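Local coordinates for type 2A phosphatase-associated protein 42 (Saccharomyces cerevisiae, PDB 2V0P) that binds type 2A-family phosphatase catalytic subunits and inhibits the phosphatase SIT4, as part of TOR signalling that responds to the available nitrogen source, at residues Ser37-Leu42 / Leu81-Arg86; Tyr77-Leu82 / Val108-Asn113. All blocks are in the same frame, centred on the assembly; numbering follows the deposited sequence.

Contact 1. Residues Ser37-Leu42 / Leu81-Arg86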
loop_
_atom_site.group_PDB
_atom_site.type_symbol
_atom_site.label_atom_id
_atom_site.label_comp_id
_atom_site.label_asym_id
_atom_site.label_seq_id
_atom_site.Cartn_x
_atom_site.Cartn_y
_atom_site.Cartn_z
ATOM N N SER A 37 -3.154 9.329 28.548
ATOM C CA SER A 37 -2.557 9.965 29.752
ATOM C C SER A 37 -1.034 9.893 29.675
ATOM O O SER A 37 -0.362 10.811 30.096
ATOM C CB SER A 37 -3.086 9.410 31.040
ATOM O OG SER A 37 -2.795 8.054 31.174
ATOM N N THR A 38 -0.517 8.815 29.088
ATOM C CA THR A 38 0.894 8.705 28.815
ATOM C C THR A 38 1.402 9.804 27.915
ATOM O O THR A 38 2.448 10.474 28.166
ATOM C CB THR A 38 1.289 7.320 28.417
ATOM O OG1 THR A 38 0.839 6.439 29.398
ATOM C CG2 THR A 38 2.933 7.162 28.297
ATOM N N ILE A 39 0.710 10.043 26.832
ATOM C CA ILE A 39 1.094 11.114 25.966
ATOM C C ILE A 39 1.045 12.450 26.679
ATOM O O ILE A 39 1.986 13.232 26.557
ATOM C CB ILE A 39 0.169 11.133 24.696
ATOM C CG1 ILE A 39 0.474 9.952 23.807
ATOM C CG2 ILE A 39 0.351 12.351 23.943
ATOM C CD1 ILE A 39 -0.737 9.814 22.753
ATOM N N LYS A 40 -0.015 12.718 27.429
ATOM C CA LYS A 40 -0.149 13.979 28.132
ATOM C C LYS A 40 1.097 14.194 29.062
ATOM O O LYS A 40 1.701 15.251 29.037
ATOM C CB LYS A 40 -1.488 14.067 28.883
ATOM C CG LYS A 40 -2.712 14.186 27.969
ATOM C CD LYS A 40 -4.002 14.299 28.791
ATOM C CE LYS A 40 -5.254 14.389 27.919
ATOM N NZ LYS A 40 -5.407 15.720 27.246
ATOM N N LYS A 41 1.476 13.163 29.802
ATOM C CA LYS A 41 2.669 13.149 30.651
ATOM C C LYS A 41 3.954 13.426 29.885
ATOM O O LYS A 41 4.816 14.168 30.356
ATOM C CB LYS A 41 2.833 11.797 31.322
ATOM C CG LYS A 41 1.897 11.554 32.487
ATOM C CD LYS A 41 2.124 10.181 33.026
ATOM C CE LYS A 41 1.149 9.869 34.151
ATOM N NZ LYS A 41 1.350 8.457 34.631
ATOM N N LEU A 42 4.117 12.752 28.753
ATOM C CA LEU A 42 5.306 12.986 27.932
ATOM C C LEU A 42 5.347 14.388 27.335
ATOM O O LEU A 42 6.389 14.938 27.187
ATOM C CB LEU A 42 5.471 11.894 26.891
ATOM C CG LEU A 42 6.735 11.898 26.023
ATOM C CD1 LEU A 42 7.975 11.849 26.920
ATOM C CD2 LEU A 42 6.713 10.676 25.090
ATOM N N LEU A 81 5.920 7.181 18.561
ATOM C CA LEU A 81 5.459 5.861 18.807
ATOM C C LEU A 81 4.055 5.832 19.504
ATOM O O LEU A 81 3.176 5.027 19.153
ATOM C CB LEU A 81 6.455 5.124 19.636
ATOM C CG LEU A 81 7.805 4.748 19.075
ATOM C CD1 LEU A 81 8.547 4.082 20.171
ATOM C CD2 LEU A 81 7.625 3.819 17.852
ATOM N N LEU A 82 3.868 6.701 20.481
ATOM C CA LEU A 82 2.610 6.695 21.214
ATOM C C LEU A 82 1.467 7.248 20.395
ATOM O O LEU A 82 0.423 6.658 20.392
ATOM C CB LEU A 82 2.745 7.507 22.523
ATOM C CG LEU A 82 3.780 6.963 23.507
ATOM C CD1 LEU A 82 4.119 8.099 24.467
ATOM C CD2 LEU A 82 3.277 5.891 24.274
ATOM N N ILE A 83 1.672 8.383 19.746
ATOM C CA ILE A 83 0.676 9.025 18.950
ATOM C C ILE A 83 0.199 8.127 17.778
ATOM O O ILE A 83 -0.953 8.061 17.507
ATOM C CB ILE A 83 1.152 10.377 18.427
ATOM C CG1 ILE A 83 1.436 11.329 19.608
ATOM C CG2 ILE A 83 0.041 11.033 17.550
ATOM C CD1 ILE A 83 1.928 12.558 19.238
ATOM N N SER A 84 1.100 7.407 17.132
ATOM C CA SER A 84 0.653 6.580 15.989
ATOM C C SER A 84 -0.380 5.525 16.405
ATOM O O SER A 84 -1.086 4.962 15.556
ATOM C CB SER A 84 1.862 5.934 15.321
ATOM O OG SER A 84 2.400 4.968 16.152
ATOM N N ARG A 85 -0.510 5.320 17.730
ATOM C CA ARG A 85 -1.309 4.277 18.277
ATOM C C ARG A 85 -2.737 4.748 18.757
ATOM O O ARG A 85 -3.548 3.939 19.097
ATOM C CB ARG A 85 -0.563 3.577 19.410
ATOM C CG ARG A 85 0.420 2.536 19.025
ATOM C CD ARG A 85 1.445 2.267 20.114
ATOM N NE ARG A 85 2.303 1.147 19.726
ATOM C CZ ARG A 85 3.325 1.230 18.894
ATOM N NH1 ARG A 85 3.692 2.389 18.379
ATOM N NH2 ARG A 85 4.008 0.139 18.565
ATOM N N ARG A 86 -2.961 6.053 18.759
ATOM C CA ARG A 86 -4.209 6.672 19.134
ATOM C C ARG A 86 -5.298 6.333 18.117
ATOM O O ARG A 86 -5.025 6.222 16.954
ATOM C CB ARG A 86 -4.015 8.183 19.230
ATOM C CG ARG A 86 -3.211 8.581 20.465
ATOM C CD ARG A 86 -4.124 8.566 21.719
ATOM N NE ARG A 86 -5.036 9.691 21.791
ATOM C CZ ARG A 86 -6.315 9.602 22.175
ATOM N NH1 ARG A 86 -6.850 8.430 22.495
ATOM N NH2 ARG A 86 -7.075 10.691 22.228
#
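In the all-helical, tetratricopeptide repeat-like N-terminal domain of Tap42, helix 29-52 packs against the C-terminal part of helix 75-83 and the type I turn from Ile83 to Arg86 that it runs into. The two backbones come nearest at Ile39 and Leu82, whose CA atoms lie 6.7 Å apart, and the join between 37-42 and 81-86 is apolar, with no hydrogen bond across it. Ile39 and Leu82 carry most of it. Ile39 CG1 stands anti to the carbonyl carbon (chi1 -70°) and the chain then runs on extended, so that one branch serves two partners: CG1 rests on Leu82 CB at 3.6 Å, while the terminal CD1 goes on to the turn. Ile39 and Leu82 run antiparallel past one another, flank against flank. Farther out, Leu82 CD1 meets Leu42 CD2 at 3.7 Å, an oblique crossing, and lies 4.1 Å from Thr38 CG2, approached at about a right angle. Thr38 can offer that methyl because its hydroxyl lies on the backbone N side, where OG1 is hydrogen-bonded to Leu34 O one helical turn back. Leu82 thus projects among three residues of helix 29-52, and Tyr15 of helix 4-19 also touches it. Within the turn, Arg85 folds back on its own helix: NH1 bonds Leu81 O at 2.8 Å, with the acceptor close to the guanidinium plane but the donor lying above the carbonyl plane. Arg86 instead crosses toward helix 29-52. Bends at chi2 (-79°) and chi3 (-75°) curl its chain, NH1 reaches Gln32 OE1, and the aliphatic part lies over the tip of Ile39, with Ile39 CD1 3.6 Å from Arg86 CG.

Contact 2. Residues Tyr77-Leu82 / Val108-Asn113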
loop_
_atom_site.group_PDB
_atom_site.type_symbol
_atom_site.label_atom_id
_atom_site.label_comp_id
_atom_site.label_asym_id
_atom_site.label_seq_id
_atom_site.Cartn_x
_atom_site.Cartn_y
_atom_site.Cartn_z
ATOM N N TYR A 77 10.854 10.788 19.807
ATOM C CA TYR A 77 10.741 9.472 19.296
ATOM C C TYR A 77 9.546 8.761 19.985
ATOM O O TYR A 77 8.713 8.156 19.312
ATOM C CB TYR A 77 12.009 8.651 19.458
ATOM C CG TYR A 77 11.935 7.178 19.160
ATOM C CD1 TYR A 77 11.827 6.669 17.814
ATOM C CD2 TYR A 77 12.005 6.246 20.186
ATOM C CE1 TYR A 77 11.782 5.308 17.587
ATOM C CE2 TYR A 77 11.978 4.921 19.915
ATOM C CZ TYR A 77 11.855 4.476 18.565
ATOM O OH TYR A 77 11.824 3.182 18.329
ATOM N N TYR A 78 9.492 8.866 21.316
ATOM C CA TYR A 78 8.522 8.177 22.073
ATOM C C TYR A 78 7.090 8.802 21.792
ATOM O O TYR A 78 6.131 8.098 21.797
ATOM C CB TYR A 78 8.916 8.191 23.571
ATOM C CG TYR A 78 9.850 7.057 23.894
ATOM C CD1 TYR A 78 11.185 7.264 24.081
ATOM C CD2 TYR A 78 9.379 5.751 23.919
ATOM C CE1 TYR A 78 12.019 6.242 24.350
ATOM C CE2 TYR A 78 10.222 4.695 24.161
ATOM C CZ TYR A 78 11.546 4.958 24.382
ATOM O OH TYR A 78 12.405 3.930 24.653
ATOM N N LEU A 79 7.009 10.097 21.582
ATOM C CA LEU A 79 5.781 10.745 21.207
ATOM C C LEU A 79 5.330 10.176 19.837
ATOM O O LEU A 79 4.188 9.836 19.678
ATOM C CB LEU A 79 5.909 12.265 21.192
ATOM C CG LEU A 79 5.922 13.121 22.504
ATOM C CD1 LEU A 79 6.128 14.497 22.108
ATOM C CD2 LEU A 79 4.671 13.018 23.305
ATOM N N GLY A 80 6.256 10.062 18.893
ATOM C CA GLY A 80 5.998 9.366 17.617
ATOM C C GLY A 80 5.339 8.023 17.753
ATOM O O GLY A 80 4.311 7.774 17.137
ATOM N N LEU A 81 5.920 7.181 18.561
ATOM C CA LEU A 81 5.459 5.861 18.807
ATOM C C LEU A 81 4.055 5.832 19.504
ATOM O O LEU A 81 3.176 5.027 19.153
ATOM C CB LEU A 81 6.455 5.124 19.636
ATOM C CG LEU A 81 7.805 4.748 19.075
ATOM C CD1 LEU A 81 8.547 4.082 20.171
ATOM C CD2 LEU A 81 7.625 3.819 17.852
ATOM N N LEU A 82 3.868 6.701 20.481
ATOM C CA LEU A 82 2.610 6.695 21.214
ATOM C C LEU A 82 1.467 7.248 20.395
ATOM O O LEU A 82 0.423 6.658 20.392
ATOM C CB LEU A 82 2.745 7.507 22.523
ATOM C CG LEU A 82 3.780 6.963 23.507
ATOM C CD1 LEU A 82 4.119 8.099 24.467
ATOM C CD2 LEU A 82 3.277 5.891 24.274
ATOM N N VAL A 108 4.220 11.211 12.606
ATOM C CA VAL A 108 5.249 11.572 11.670
ATOM C C VAL A 108 5.943 12.907 11.996
ATOM O O VAL A 108 7.171 12.958 11.962
ATOM C CB VAL A 108 4.783 11.466 10.203
ATOM C CG1 VAL A 108 5.828 12.000 9.258
ATOM C CG2 VAL A 108 4.383 9.980 9.871
ATOM N N GLU A 109 5.183 13.957 12.367
ATOM C CA GLU A 109 5.792 15.196 12.765
ATOM C C GLU A 109 6.758 14.960 13.956
ATOM O O GLU A 109 7.864 15.458 13.893
ATOM C CB GLU A 109 4.772 16.259 13.109
ATOM C CG GLU A 109 5.304 17.638 13.196
ATOM C CD GLU A 109 4.197 18.681 13.174
ATOM O OE1 GLU A 109 3.110 18.396 12.599
ATOM O OE2 GLU A 109 4.416 19.796 13.717
ATOM N N SER A 110 6.314 14.253 14.986
ATOM C CA SER A 110 7.151 13.966 16.133
ATOM C C SER A 110 8.410 13.211 15.700
ATOM O O SER A 110 9.507 13.524 16.141
ATOM C CB SER A 110 6.442 13.179 17.221
ATOM O OG SER A 110 5.565 13.981 17.920
ATOM N N PHE A 111 8.226 12.206 14.869
ATOM C CA PHE A 111 9.363 11.427 14.346
ATOM C C PHE A 111 10.349 12.342 13.645
ATOM O O PHE A 111 11.531 12.187 13.821
ATOM C CB PHE A 111 8.869 10.279 13.427
ATOM C CG PHE A 111 8.397 9.063 14.166
ATOM C CD1 PHE A 111 9.225 8.419 15.077
ATOM C CD2 PHE A 111 7.147 8.502 13.887
ATOM C CE1 PHE A 111 8.815 7.308 15.768
ATOM C CE2 PHE A 111 6.720 7.394 14.575
ATOM C CZ PHE A 111 7.569 6.771 15.545
ATOM N N ILE A 112 9.861 13.304 12.869
ATOM C CA ILE A 112 10.732 14.231 12.158
ATOM C C ILE A 112 11.467 15.264 13.079
ATOM O O ILE A 112 12.652 15.540 12.923
ATOM C CB ILE A 112 10.011 14.845 10.928
ATOM C CG1 ILE A 112 9.622 13.687 9.952
ATOM C CG2 ILE A 112 10.874 15.860 10.246
ATOM C CD1 ILE A 112 8.930 14.138 8.696
ATOM N N ASN A 113 10.730 15.778 14.052
ATOM C CA ASN A 113 11.294 16.520 15.182
ATOM C C ASN A 113 12.492 15.785 15.804
ATOM O O ASN A 113 13.524 16.354 15.904
ATOM C CB ASN A 113 10.186 16.759 16.225
ATOM C CG ASN A 113 9.188 17.777 15.779
ATOM O OD1 ASN A 113 9.390 18.418 14.786
ATOM N ND2 ASN A 113 8.100 17.965 16.550
#
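Tyr77 opens the contact on helix 75-83. Its CB points away from helix 108-113, but with CG anti to the backbone N (chi1 170°) the ring swings back, and its CD1 lies 3.7 Å from Phe111 CE1, in the plane of the Phe111 ring at its edge. The phenol OH is hydrogen-bonded to Asp214 OD2. Two residues on, Leu79 adds its CB, 3.7 Å from Ser110 OG. Gly80 is where the helices come closest: its CA and that of Ser110 are 5.0 Å apart, and the axes of the two short segments approach to 7.5 Å, nearly antiparallel at 163°. Having no side chain, Gly80 lets Ser110 CB come to 3.5 Å from its backbone N, and it presents bare backbone to Phe111. Its CA sits 3.7 Å from the ring centroid and only 14° off the ring normal, a CH-pi contact over the centre of the face. The outer rim of the same ring reaches the next peptide, where Phe111 CZ is 3.4 Å from Gly80 C. The ring thus lies flat on the bare backbone of Gly80, where the two helices are closest. Leu81 follows with its CD2 at the ring edge, 3.7 Å from Phe111 CZ, the two side chains crossing at about a right angle. Tyr77 and Leu81, one turn apart, therefore both meet the Phe111 edge while Gly80 lies over its face. No hydrogen bond links the segments, though Gly80 O accepts one from Ser107 OG, a turn earlier on helix 93-120. Helix 199-231 borders the pair through Thr215, which touches Tyr77 and Phe111, while helices 4-19 and 29-52 pack on Tyr78 and Leu82 of helix 75-83.

Helix 75-83 is the element common to both contacts: contact 1 joins it to helix 29-52, contact 2 to helix 93-120, and their centres are 10 Å apart. Leu81 and Leu82 are shared by the two contacts, but the work is divided, since Leu82 meets helix 29-52 and Leu81 meets Phe111. The contacts also touch directly. Leu42 CD2 of contact 1 lies 3.6 Å from Leu79 N and 3.7 Å from Tyr78 CB, and Ile83 CD1 comes to 4.1 Å from Ser110 OG. The side chains of Ile83 and of Phe111 each lie about 11 Å from a bound zinc ion, too far for either to be a ligand.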